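Local atomic coordinates of dihydrodipicolinate synthase family protein (Sinorhizobium meliloti, PDB entry 4DNH), a protein that is of unknown function but adopts a TIM-barrel fold and may be related to dihydrodipicolinate synthase-like enzymes. Residues Asn26-Lys31 with Val285-Leu290; Arg70-Asp73 with Gly77-Glu80. All coordinates share one frame; numbering follows the deposited sequence.

Contact 1. Residues Asn26-Lys31 with Val285-Leu290; sequences NSRDAK and VASAAL
Arg28 reaches from an extended loop that precedes the first strand of the TIM barrel onto the helix 283-294, which comes after the last strand, and meets Ser287 and Ala288 there. Its side chain runs extended from CG to NE, with CG anti to the carbonyl carbon (chi1 -69°), and this carries the guanidinium across to the helix surface. The planar group then lies on the helix backbone: Ala288 CA sits over the centre of one face, 3.5 Å from Arg28 CZ, while Asn26 CB of the same loop is offset toward the rim of the opposite face. Ala288 CB adds a lateral contact, 3.5 Å from Arg28 NH1. The aliphatic part takes part as well, since Arg28 CD comes within 3.2 Å of Ser287 OG. Arg28 NE forms a salt bridge with Glu291, one turn further along the helix from Ser287, so that with the NH2 bond to Ser287 two different nitrogens are held. The charge is therefore probably balanced locally. Ser287 OG, on a buried residue, is also hydrogen-bonded to Leu74 O, which links the helix to the residue that follows helix 61-73. Across the contact, Arg28 NH2 donates to Ser287 OG over 2.7 Å with an N-H...O angle of 152°, the oxygen lying 16° out of the guanidinium plane.

Contact 2. Residues Arg70-Asp73 with Gly77-Glu80; sequences RLWD and GVAE
The last turn of helix 61-73 comes beside the start of strand 77-80, with the backbones closest at Trp72 CA and Gly77 CA, 6.2 Å apart. Val78 points its side chain at the helix and meets Leu71 and Trp72 together, chiefly through one methyl group. Val78 CG2 lies 3.6 Å from Leu71 CD1 and 3.9 Å from Leu71 CB, and the two side chains cross at about a right angle. The same methyl stands 3.4 Å above the plane of the Trp72 indole, displaced toward the rim on the pyrrole side, where Val78 CG2 is 3.5 Å from Trp72 NE1. This is the helix-to-strand half of the beta-alpha-beta unit formed by strand 37-40, helix 61-73 and strand 77-80, and the valine lies in the layer between barrel wall and outer helix. With Trp72 CG anti to the carbonyl carbon (chi1 -67°), the indole extends over Val78 although its CB does not point directly at the strand. The indole N-H is hydrogen-bonded to Leu114 O, just before the neighbouring strand 115-119, which helps fix the ring's rotation. On that strand Ile115 touches both Trp72 and Val78, and His69 packs edge-to-face with the indole.

From the N terminus, the chain passes through 26-31 in the loop before strand 37-40, then along helix 61-73, where contact 2 closes a short turn of three residues onto strand 77-80. It then continues around the barrel to helix 283-294, where contact 1 closes a span of more than 250 residues; contact 2 falls wholly within that span. Contact 1 joins the lead-in to the first barrel strand with a helix after the eighth, whereas contact 2 is local to one beta-alpha-beta unit. Their centres lie about 11 Å apart, and they meet at Asp73 O, which probably accepts hydrogen bonds from Arg28 N at 2.9 Å and Ser27 OG at 3.1 Å.

Contact 1. Residues Asn26-Lys31 with Val285-Leu290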
loop_
_atom_site.group_PDB
_atom_site.type_symbol
_atom_site.label_atom_id
_atom_site.label_comp_id
_atom_site.label_asym_id
_atom_site.label_seq_id
_atom_site.Cartn_x
_atom_site.Cartn_y
_atom_site.Cartn_z
ATOM N N ASN A 26 -18.990 -5.193 -6.763
ATOM C CA ASN A 26 -20.147 -5.494 -5.918
ATOM C C ASN A 26 -19.899 -4.965 -4.508
ATOM O O ASN A 26 -18.893 -5.285 -3.885
ATOM C CB ASN A 26 -20.453 -7.000 -5.934
ATOM C CG ASN A 26 -21.799 -7.357 -5.298
ATOM O OD1 ASN A 26 -22.036 -8.516 -4.962
ATOM N ND2 ASN A 26 -22.686 -6.377 -5.143
ATOM N N SER A 27 -20.796 -4.110 -4.040
ATOM C CA SER A 27 -20.733 -3.544 -2.695
ATOM C C SER A 27 -20.750 -4.659 -1.649
ATOM O O SER A 27 -21.469 -5.629 -1.804
ATOM C CB SER A 27 -21.934 -2.616 -2.474
ATOM O OG SER A 27 -21.575 -1.477 -1.710
ATOM N N ARG A 28 -19.947 -4.527 -0.598
ATOM C CA ARG A 28 -19.774 -5.594 0.391
ATOM C C ARG A 28 -19.420 -5.009 1.739
ATOM O O ARG A 28 -18.810 -3.940 1.833
ATOM C CB ARG A 28 -18.662 -6.587 -0.015
ATOM C CG ARG A 28 -18.967 -7.458 -1.222
ATOM C CD ARG A 28 -17.931 -8.549 -1.478
ATOM N NE ARG A 28 -18.258 -9.231 -2.728
ATOM C CZ ARG A 28 -17.815 -8.861 -3.930
ATOM N NH1 ARG A 28 -18.203 -9.536 -5.004
ATOM N NH2 ARG A 28 -16.970 -7.830 -4.063
ATOM N N ASP A 29 -19.811 -5.745 2.771
ATOM C CA ASP A 29 -19.572 -5.421 4.167
ATOM C C ASP A 29 -18.384 -6.257 4.601
ATOM O O ASP A 29 -18.304 -7.438 4.253
ATOM C CB ASP A 29 -20.816 -5.831 4.985
ATOM C CG ASP A 29 -20.836 -5.239 6.386
ATOM O OD1 ASP A 29 -19.849 -5.396 7.140
ATOM O OD2 ASP A 29 -21.866 -4.625 6.747
ATOM N N ALA A 30 -17.475 -5.659 5.371
ATOM C CA ALA A 30 -16.274 -6.360 5.850
ATOM C C ALA A 30 -16.600 -7.640 6.633
ATOM O O ALA A 30 -15.798 -8.577 6.663
ATOM C CB ALA A 30 -15.399 -5.432 6.681
ATOM N N LYS A 31 -17.781 -7.677 7.248
ATOM C CA LYS A 31 -18.222 -8.847 8.005
ATOM C C LYS A 31 -18.395 -10.115 7.148
ATOM O O LYS A 31 -18.391 -11.224 7.680
ATOM C CB LYS A 31 -19.489 -8.533 8.808
ATOM C CG LYS A 31 -19.194 -7.875 10.147
ATOM C CD LYS A 31 -20.272 -6.878 10.544
ATOM C CE LYS A 31 -21.459 -7.547 11.221
ATOM N NZ LYS A 31 -22.394 -6.532 11.777
ATOM N N VAL A 285 -11.702 -7.206 -7.219
ATOM C CA VAL A 285 -11.367 -8.627 -7.233
ATOM C C VAL A 285 -11.032 -9.099 -5.826
ATOM O O VAL A 285 -11.495 -10.162 -5.391
ATOM C CB VAL A 285 -10.163 -8.911 -8.168
ATOM C CG1 VAL A 285 -9.764 -10.377 -8.109
ATOM C CG2 VAL A 285 -10.482 -8.501 -9.600
ATOM N N ALA A 286 -10.222 -8.313 -5.117
ATOM C CA ALA A 286 -9.827 -8.666 -3.755
ATOM C C ALA A 286 -11.053 -8.833 -2.867
ATOM O O ALA A 286 -11.162 -9.805 -2.107
ATOM C CB ALA A 286 -8.891 -7.617 -3.181
ATOM N N SER A 287 -11.973 -7.873 -2.982
ATOM C CA SER A 287 -13.233 -7.904 -2.287
ATOM C C SER A 287 -13.969 -9.210 -2.602
ATOM O O SER A 287 -14.316 -9.962 -1.690
ATOM C CB SER A 287 -14.074 -6.691 -2.676
ATOM O OG SER A 287 -15.386 -6.764 -2.133
ATOM N N ALA A 288 -14.184 -9.486 -3.888
ATOM C CA ALA A 288 -14.894 -10.699 -4.315
ATOM C C ALA A 288 -14.242 -11.969 -3.779
ATOM O O ALA A 288 -14.931 -12.924 -3.425
ATOM C CB ALA A 288 -14.998 -10.757 -5.833
ATOM N N ALA A 289 -12.916 -11.971 -3.712
ATOM C CA ALA A 289 -12.179 -13.144 -3.261
ATOM C C ALA A 289 -12.174 -13.279 -1.746
ATOM O O ALA A 289 -12.280 -14.381 -1.227
ATOM C CB ALA A 289 -10.770 -13.138 -3.821
ATOM N N LEU A 290 -12.059 -12.167 -1.040
ATOM C CA LEU A 290 -12.165 -12.185 0.410
ATOM C C LEU A 290 -13.548 -12.648 0.867
ATOM O O LEU A 290 -13.685 -13.233 1.944
ATOM C CB LEU A 290 -11.850 -10.809 0.997
ATOM C CG LEU A 290 -10.390 -10.343 0.945
ATOM C CD1 LEU A 290 -10.305 -8.858 1.240
ATOM C CD2 LEU A 290 -9.492 -11.119 1.888
#

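Contact 2. Residues Arg70-Asp73 with Gly77-Glu80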
loop_
_atom_site.group_PDB
_atom_site.type_symbol
_atom_site.label_atom_id
_atom_site.label_comp_id
_atom_site.label_asym_id
_atom_site.label_seq_id
_atom_site.Cartn_x
_atom_site.Cartn_y
_atom_site.Cartn_z
ATOM N N ARG A 70 -14.795 4.313 -2.669
ATOM C CA ARG A 70 -14.781 3.099 -3.488
ATOM C C ARG A 70 -14.269 1.911 -2.676
ATOM O O ARG A 70 -14.838 0.805 -2.753
ATOM C CB ARG A 70 -13.906 3.296 -4.734
ATOM C CG ARG A 70 -13.994 2.198 -5.783
ATOM C CD ARG A 70 -13.012 2.500 -6.908
ATOM N NE ARG A 70 -12.528 1.332 -7.658
ATOM C CZ ARG A 70 -13.210 0.721 -8.631
ATOM N NH1 ARG A 70 -14.438 1.147 -8.964
ATOM N NH2 ARG A 70 -12.672 -0.326 -9.260
ATOM N N LEU A 71 -13.214 2.139 -1.888
ATOM C CA LEU A 71 -12.636 1.053 -1.082
ATOM C C LEU A 71 -13.582 0.662 0.035
ATOM O O LEU A 71 -13.853 -0.514 0.235
ATOM C CB LEU A 71 -11.238 1.382 -0.527
ATOM C CG LEU A 71 -10.061 1.536 -1.493
ATOM C CD1 LEU A 71 -8.813 1.975 -0.728
ATOM C CD2 LEU A 71 -9.775 0.269 -2.281
ATOM N N TRP A 72 -14.091 1.648 0.762
ATOM C CA TRP A 72 -15.085 1.356 1.798
ATOM C C TRP A 72 -16.283 0.627 1.270
ATOM O O TRP A 72 -16.751 -0.296 1.930
ATOM C CB TRP A 72 -15.466 2.596 2.567
ATOM C CG TRP A 72 -14.320 3.132 3.386
ATOM C CD1 TRP A 72 -13.375 2.401 4.102
ATOM C CD2 TRP A 72 -13.962 4.542 3.612
ATOM N NE1 TRP A 72 -12.487 3.234 4.734
ATOM C CE2 TRP A 72 -12.778 4.529 4.484
ATOM C CE3 TRP A 72 -14.484 5.772 3.196
ATOM C CZ2 TRP A 72 -12.163 5.703 4.909
ATOM C CZ3 TRP A 72 -13.851 6.948 3.627
ATOM C CH2 TRP A 72 -12.716 6.910 4.462
ATOM N N ASP A 73 -16.743 0.994 0.066
ATOM C CA ASP A 73 -17.909 0.353 -0.600
ATOM C C ASP A 73 -17.702 -1.129 -0.817
ATOM O O ASP A 73 -18.646 -1.910 -0.718
ATOM C CB ASP A 73 -18.188 0.968 -1.982
ATOM C CG ASP A 73 -18.853 2.338 -1.908
ATOM O OD1 ASP A 73 -19.295 2.751 -0.817
ATOM O OD2 ASP A 73 -18.923 3.013 -2.961
ATOM N N GLY A 77 -10.636 -2.013 4.113
ATOM C CA GLY A 77 -10.217 -0.886 4.949
ATOM C C GLY A 77 -9.267 0.024 4.184
ATOM O O GLY A 77 -8.731 -0.356 3.134
ATOM N N VAL A 78 -9.038 1.216 4.714
ATOM C CA VAL A 78 -8.138 2.157 4.087
ATOM C C VAL A 78 -6.929 2.416 5.002
ATOM O O VAL A 78 -7.087 2.751 6.194
ATOM C CB VAL A 78 -8.882 3.479 3.738
ATOM C CG1 VAL A 78 -7.902 4.622 3.487
ATOM C CG2 VAL A 78 -9.796 3.287 2.530
ATOM N N ALA A 79 -5.729 2.257 4.446
ATOM C CA ALA A 79 -4.479 2.604 5.127
ATOM C C ALA A 79 -3.991 3.924 4.545
ATOM O O ALA A 79 -3.527 3.947 3.400
ATOM C CB ALA A 79 -3.431 1.524 4.900
ATOM N N GLU A 80 -4.083 5.009 5.315
ATOM C CA GLU A 80 -3.892 6.328 4.737
ATOM C C GLU A 80 -2.518 6.913 4.846
ATOM O O GLU A 80 -1.821 6.754 5.860
ATOM C CB GLU A 80 -4.859 7.358 5.309
ATOM C CG GLU A 80 -6.074 7.590 4.437
ATOM C CD GLU A 80 -5.768 8.142 3.062
ATOM O OE1 GLU A 80 -4.633 8.012 2.534
ATOM O OE2 GLU A 80 -6.714 8.686 2.488
#